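Long-range contact in nitrate transport protein (Xanthomonas axonopodis pv. citri, PDB 3KSX), which probably binds alkanesulfonates in the periplasm for uptake, and can hold the sulfonate buffer molecule MOPS: residues P278-A291 against P301-A313. Residues are numbered along the deposited sequence; the frame is centred on the assembly and turned at random.
Sequences PLSAQVIKAQQATA and PKRVLVAPAVWRA
Gln288 OE1 takes a nearly straight bond from Val306 N, 2.8 Å long, and a second from a water that in turn accepts from Ala307 N. The same carboxamide donates through NE2 to Val304 O at 2.9 Å, the acceptor lying almost in the amide plane. With CG anti to the backbone N (chi1 -171°) and a bend at chi2, the chain turns off the helix and sets its amide against the backbone of 304-306, its C=O taking the Val306 N-H and its NH2 giving to the Val304 C=O, a side-chain mimic of the pairing a strand backbone would make. NE2 also reaches Asp292 OD1, one turn further along the helix, and that carboxylate forms a salt bridge with Arg303; the Gln288 amide and the Arg303 guanidinium are inclined 41° to each other. This pairing joins helix 281-296 to the C-terminal tail that doubles back along it, in the lobe of the two-lobed periplasmic-binding-protein fold built on the sheet containing strands 100-106 and 212-217. Beside the amide, buried Val306 points at the helix, and both its methyls touch Gln287 CG, Val306 CG2 at 3.7 Å from it. The Gln287 amide itself turns inward, NE2 donating to Asp87 O and Tyr102 OH. Toward the start of the helix Ile284 and Val310 meet tip to tip, Ile284 CG1 3.9 Å from Val310 CG2; in the other direction Ala291 CB packs on Val304 CB at 4.1 Å. Water bridges both ends: one links Ala291 O to Lys302 O, another runs from Leu279 N to Trp311 O, and a third donates to Leu279 O at 2.6 Å and accepts from Arg312 NH1. Extended from CG to NE, Arg312 lays one face of its guanidinium against the Pro278 ring, NH1 3.6 Å from Pro278 CB.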
loop_
_atom_site.group_PDB
_atom_site.type_symbol
_atom_site.label_atom_id
_atom_site.label_comp_id
_atom_site.label_asym_id
_atom_site.label_seq_id
_atom_site.Cartn_x
_atom_site.Cartn_y
_atom_site.Cartn_z
ATOM N N PRO A 278 8.865 10.669 -9.568
ATOM C CA PRO A 278 8.308 10.337 -10.831
ATOM C C PRO A 278 8.568 8.895 -11.158
ATOM O O PRO A 278 9.509 8.280 -10.663
ATOM C CB PRO A 278 9.103 11.192 -11.813
ATOM C CG PRO A 278 9.575 12.354 -11.019
ATOM C CD PRO A 278 9.899 11.716 -9.698
ATOM N N LEU A 279 7.682 8.333 -11.931
ATOM C CA LEU A 279 7.838 6.961 -12.416
ATOM C C LEU A 279 8.992 6.890 -13.412
ATOM O O LEU A 279 9.133 7.724 -14.336
ATOM C CB LEU A 279 6.516 6.398 -13.052
ATOM C CG LEU A 279 5.391 6.013 -12.024
ATOM C CD1 LEU A 279 4.550 7.189 -11.534
ATOM C CD2 LEU A 279 4.465 5.025 -12.710
ATOM N N SER A 280 9.830 5.895 -13.199
ATOM C CA SER A 280 10.963 5.677 -14.134
ATOM C C SER A 280 10.559 4.617 -15.149
ATOM O O SER A 280 9.606 3.860 -14.897
ATOM C CB SER A 280 12.178 5.182 -13.294
ATOM O OG SER A 280 11.932 3.880 -12.768
ATOM N N ALA A 281 11.345 4.464 -16.236
ATOM C CA ALA A 281 11.093 3.436 -17.208
ATOM C C ALA A 281 11.038 2.029 -16.648
ATOM O O ALA A 281 10.117 1.253 -16.943
ATOM C CB ALA A 281 12.041 3.573 -18.397
ATOM N N GLN A 282 11.974 1.705 -15.767
ATOM C CA GLN A 282 12.045 0.373 -15.201
ATOM C C GLN A 282 10.856 0.097 -14.275
ATOM O O GLN A 282 10.379 -1.012 -14.248
ATOM C CB GLN A 282 13.385 0.146 -14.458
ATOM C CG GLN A 282 14.624 0.081 -15.371
ATOM C CD GLN A 282 14.425 -0.840 -16.556
ATOM O OE1 GLN A 282 14.491 -0.395 -17.705
ATOM N NE2 GLN A 282 14.156 -2.105 -16.298
ATOM N N VAL A 283 10.390 1.082 -13.519
ATOM C CA VAL A 283 9.234 0.947 -12.655
ATOM C C VAL A 283 7.962 0.652 -13.490
ATOM O O VAL A 283 7.184 -0.315 -13.211
ATOM C CB VAL A 283 9.095 2.212 -11.756
ATOM C CG1 VAL A 283 7.738 2.287 -11.235
ATOM C CG2 VAL A 283 10.234 2.290 -10.578
ATOM N N ILE A 284 7.787 1.421 -14.595
ATOM C CA ILE A 284 6.636 1.186 -15.502
ATOM C C ILE A 284 6.665 -0.239 -16.061
ATOM O O ILE A 284 5.671 -0.995 -16.020
ATOM C CB ILE A 284 6.577 2.253 -16.586
ATOM C CG1 ILE A 284 6.342 3.642 -15.951
ATOM C CG2 ILE A 284 5.368 1.896 -17.554
ATOM C CD1 ILE A 284 6.831 4.755 -16.873
ATOM N N LYS A 285 7.788 -0.635 -16.590
ATOM C CA LYS A 285 7.994 -2.027 -17.053
ATOM C C LYS A 285 7.683 -3.047 -15.954
ATOM O O LYS A 285 7.033 -4.087 -16.257
ATOM C CB LYS A 285 9.457 -2.181 -17.610
ATOM C CG LYS A 285 9.636 -1.420 -18.969
ATOM C CD LYS A 285 11.046 -1.454 -19.558
ATOM C CE LYS A 285 11.476 -2.802 -20.023
ATOM N NZ LYS A 285 10.877 -3.142 -21.341
ATOM N N ALA A 286 8.163 -2.789 -14.721
ATOM C CA ALA A 286 7.926 -3.719 -13.574
ATOM C C ALA A 286 6.418 -3.870 -13.326
ATOM O O ALA A 286 5.886 -4.987 -13.228
ATOM C CB ALA A 286 8.713 -3.219 -12.288
ATOM N N GLN A 287 5.729 -2.723 -13.391
ATOM C CA GLN A 287 4.317 -2.639 -13.200
ATOM C C GLN A 287 3.611 -3.372 -14.329
ATOM O O GLN A 287 2.740 -4.176 -14.078
ATOM C CB GLN A 287 3.872 -1.163 -13.098
ATOM C CG GLN A 287 2.323 -0.970 -12.782
ATOM C CD GLN A 287 1.926 -1.474 -11.401
ATOM O OE1 GLN A 287 2.771 -1.962 -10.619
ATOM N NE2 GLN A 287 0.657 -1.269 -11.039
ATOM N N GLN A 288 4.011 -3.175 -15.596
ATOM C CA GLN A 288 3.389 -4.009 -16.647
ATOM C C GLN A 288 3.651 -5.531 -16.494
ATOM O O GLN A 288 2.787 -6.394 -16.783
ATOM C CB GLN A 288 3.994 -3.562 -17.996
ATOM C CG GLN A 288 3.278 -4.180 -19.238
ATOM C CD GLN A 288 1.804 -3.941 -19.248
ATOM O OE1 GLN A 288 1.361 -2.784 -19.339
ATOM N NE2 GLN A 288 1.001 -5.024 -19.178
ATOM N N ALA A 289 4.858 -5.895 -16.052
ATOM C CA ALA A 289 5.189 -7.311 -15.830
ATOM C C ALA A 289 4.250 -7.933 -14.766
ATOM O O ALA A 289 3.778 -9.073 -14.944
ATOM C CB ALA A 289 6.637 -7.430 -15.429
ATOM N N THR A 290 3.911 -7.155 -13.720
ATOM C CA THR A 290 2.993 -7.626 -12.697
ATOM C C THR A 290 1.599 -7.787 -13.314
ATOM O O THR A 290 0.984 -8.772 -13.098
ATOM C CB THR A 290 2.969 -6.651 -11.519
ATOM O OG1 THR A 290 4.305 -6.536 -10.976
ATOM C CG2 THR A 290 1.986 -7.113 -10.471
ATOM N N ALA A 291 1.167 -6.840 -14.146
ATOM C CA ALA A 291 -0.139 -6.921 -14.822
ATOM C C ALA A 291 -0.131 -8.235 -15.659
ATOM O O ALA A 291 -1.127 -8.983 -15.699
ATOM C CB ALA A 291 -0.262 -5.645 -15.760
ATOM N N PRO A 301 -9.223 -10.374 -15.167
ATOM C CA PRO A 301 -9.951 -10.766 -16.353
ATOM C C PRO A 301 -9.310 -10.269 -17.657
ATOM O O PRO A 301 -9.166 -11.082 -18.575
ATOM C CB PRO A 301 -11.355 -10.206 -16.109
ATOM C CG PRO A 301 -11.210 -9.133 -15.166
ATOM C CD PRO A 301 -9.959 -9.387 -14.363
ATOM N N LYS A 302 -8.908 -8.988 -17.716
ATOM C CA LYS A 302 -8.274 -8.356 -18.902
ATOM C C LYS A 302 -6.769 -8.412 -18.745
ATOM O O LYS A 302 -6.274 -8.353 -17.601
ATOM C CB LYS A 302 -8.622 -6.849 -18.957
ATOM C CG LYS A 302 -10.096 -6.407 -18.992
ATOM C CD LYS A 302 -11.002 -7.379 -19.764
ATOM C CE LYS A 302 -12.074 -8.018 -18.822
ATOM N NZ LYS A 302 -12.512 -9.414 -19.176
ATOM N N ARG A 303 -5.997 -8.464 -19.841
ATOM C CA ARG A 303 -4.598 -7.957 -19.727
ATOM C C ARG A 303 -4.759 -6.410 -19.535
ATOM O O ARG A 303 -5.702 -5.786 -20.128
ATOM C CB ARG A 303 -3.672 -8.347 -20.914
ATOM C CG ARG A 303 -2.128 -8.206 -20.545
ATOM C CD ARG A 303 -1.332 -7.415 -21.560
ATOM N NE ARG A 303 -0.473 -8.258 -22.416
ATOM C CZ ARG A 303 0.824 -8.008 -22.671
ATOM N NH1 ARG A 303 1.415 -6.925 -22.135
ATOM N NH2 ARG A 303 1.528 -8.834 -23.482
ATOM N N VAL A 304 -3.948 -5.818 -18.652
ATOM C CA VAL A 304 -4.031 -4.394 -18.348
ATOM C C VAL A 304 -2.831 -3.774 -19.021
ATOM O O VAL A 304 -1.753 -4.329 -18.930
ATOM C CB VAL A 304 -3.959 -4.115 -16.827
ATOM C CG1 VAL A 304 -3.612 -2.624 -16.562
ATOM C CG2 VAL A 304 -5.291 -4.519 -16.164
ATOM N N LEU A 305 -3.018 -2.633 -19.654
ATOM C CA LEU A 305 -1.899 -1.837 -20.240
ATOM C C LEU A 305 -1.583 -0.668 -19.358
ATOM O O LEU A 305 -2.379 0.289 -19.195
ATOM C CB LEU A 305 -2.228 -1.392 -21.665
ATOM C CG LEU A 305 -2.340 -2.658 -22.518
ATOM C CD1 LEU A 305 -3.184 -2.321 -23.778
ATOM C CD2 LEU A 305 -0.954 -3.191 -22.836
ATOM N N VAL A 306 -0.405 -0.737 -18.775
ATOM C CA VAL A 306 -0.027 0.299 -17.795
ATOM C C VAL A 306 0.418 1.635 -18.434
ATOM O O VAL A 306 0.045 2.734 -17.938
ATOM C CB VAL A 306 1.137 -0.258 -16.891
ATOM C CG1 VAL A 306 1.705 0.903 -16.053
ATOM C CG2 VAL A 306 0.651 -1.470 -16.028
ATOM N N ALA A 307 1.276 1.558 -19.472
ATOM C CA ALA A 307 1.921 2.741 -20.014
ATOM C C ALA A 307 0.921 3.853 -20.398
ATOM O O ALA A 307 1.177 5.037 -20.173
ATOM C CB ALA A 307 2.864 2.356 -21.238
ATOM N N PRO A 308 -0.254 3.498 -20.996
ATOM C CA PRO A 308 -1.050 4.721 -21.333
ATOM C C PRO A 308 -1.687 5.465 -20.154
ATOM O O PRO A 308 -2.268 6.535 -20.360
ATOM C CB PRO A 308 -2.167 4.204 -22.210
ATOM C CG PRO A 308 -1.781 2.762 -22.611
ATOM C CD PRO A 308 -0.748 2.266 -21.665
ATOM N N ALA A 309 -1.640 4.858 -18.961
ATOM C CA ALA A 309 -2.111 5.459 -17.724
ATOM C C ALA A 309 -1.000 6.216 -16.998
ATOM O O ALA A 309 -1.244 6.721 -15.924
ATOM C CB ALA A 309 -2.754 4.395 -16.829
ATOM N N VAL A 310 0.234 6.260 -17.528
ATOM C CA VAL A 310 1.344 6.939 -16.805
ATOM C C VAL A 310 1.340 8.442 -17.126
ATOM O O VAL A 310 1.239 8.840 -18.324
ATOM C CB VAL A 310 2.718 6.342 -17.159
ATOM C CG1 VAL A 310 3.828 7.198 -16.495
ATOM C CG2 VAL A 310 2.776 4.897 -16.732
ATOM N N TRP A 311 1.396 9.279 -16.105
ATOM C CA TRP A 311 1.492 10.704 -16.302
ATOM C C TRP A 311 2.763 11.303 -15.620
ATOM O O TRP A 311 3.220 10.862 -14.573
ATOM C CB TRP A 311 0.240 11.327 -15.785
ATOM C CG TRP A 311 0.179 12.841 -15.634
ATOM C CD1 TRP A 311 -0.481 13.706 -16.442
ATOM C CD2 TRP A 311 0.744 13.626 -14.560
ATOM N NE1 TRP A 311 -0.393 14.998 -15.920
ATOM C CE2 TRP A 311 0.355 14.966 -14.771
ATOM C CE3 TRP A 311 1.505 13.317 -13.424
ATOM C CZ2 TRP A 311 0.746 16.014 -13.911
ATOM C CZ3 TRP A 311 1.895 14.374 -12.552
ATOM C CH2 TRP A 311 1.493 15.689 -12.807
ATOM N N ARG A 312 3.331 12.323 -16.261
ATOM C CA ARG A 312 4.454 13.088 -15.685
ATOM C C ARG A 312 4.138 14.528 -15.998
ATOM O O ARG A 312 3.653 14.815 -17.106
ATOM C CB ARG A 312 5.747 12.746 -16.419
ATOM C CG ARG A 312 7.024 13.322 -15.749
ATOM C CD ARG A 312 8.215 13.181 -16.673
ATOM N NE ARG A 312 9.397 13.762 -16.044
ATOM C CZ ARG A 312 10.302 13.080 -15.351
ATOM N NH1 ARG A 312 10.178 11.766 -15.205
ATOM N NH2 ARG A 312 11.342 13.719 -14.801
ATOM N N ALA A 313 4.402 15.431 -15.061
ATOM C CA ALA A 313 4.239 16.836 -15.401
ATOM C C ALA A 313 5.354 17.289 -16.335
ATOM O O ALA A 313 5.064 18.077 -17.233
ATOM C CB ALA A 313 4.121 17.740 -14.173
HETATM O O HOH W 1 5.850 10.189 -13.492
HETATM O O HOH W 2 7.918 9.846 -15.240
HETATM O O HOH W 3 12.093 9.318 -13.936
HETATM O O HOH W 4 1.999 -0.915 -21.188
HETATM O O HOH W 5 -3.561 -7.686 -16.364
#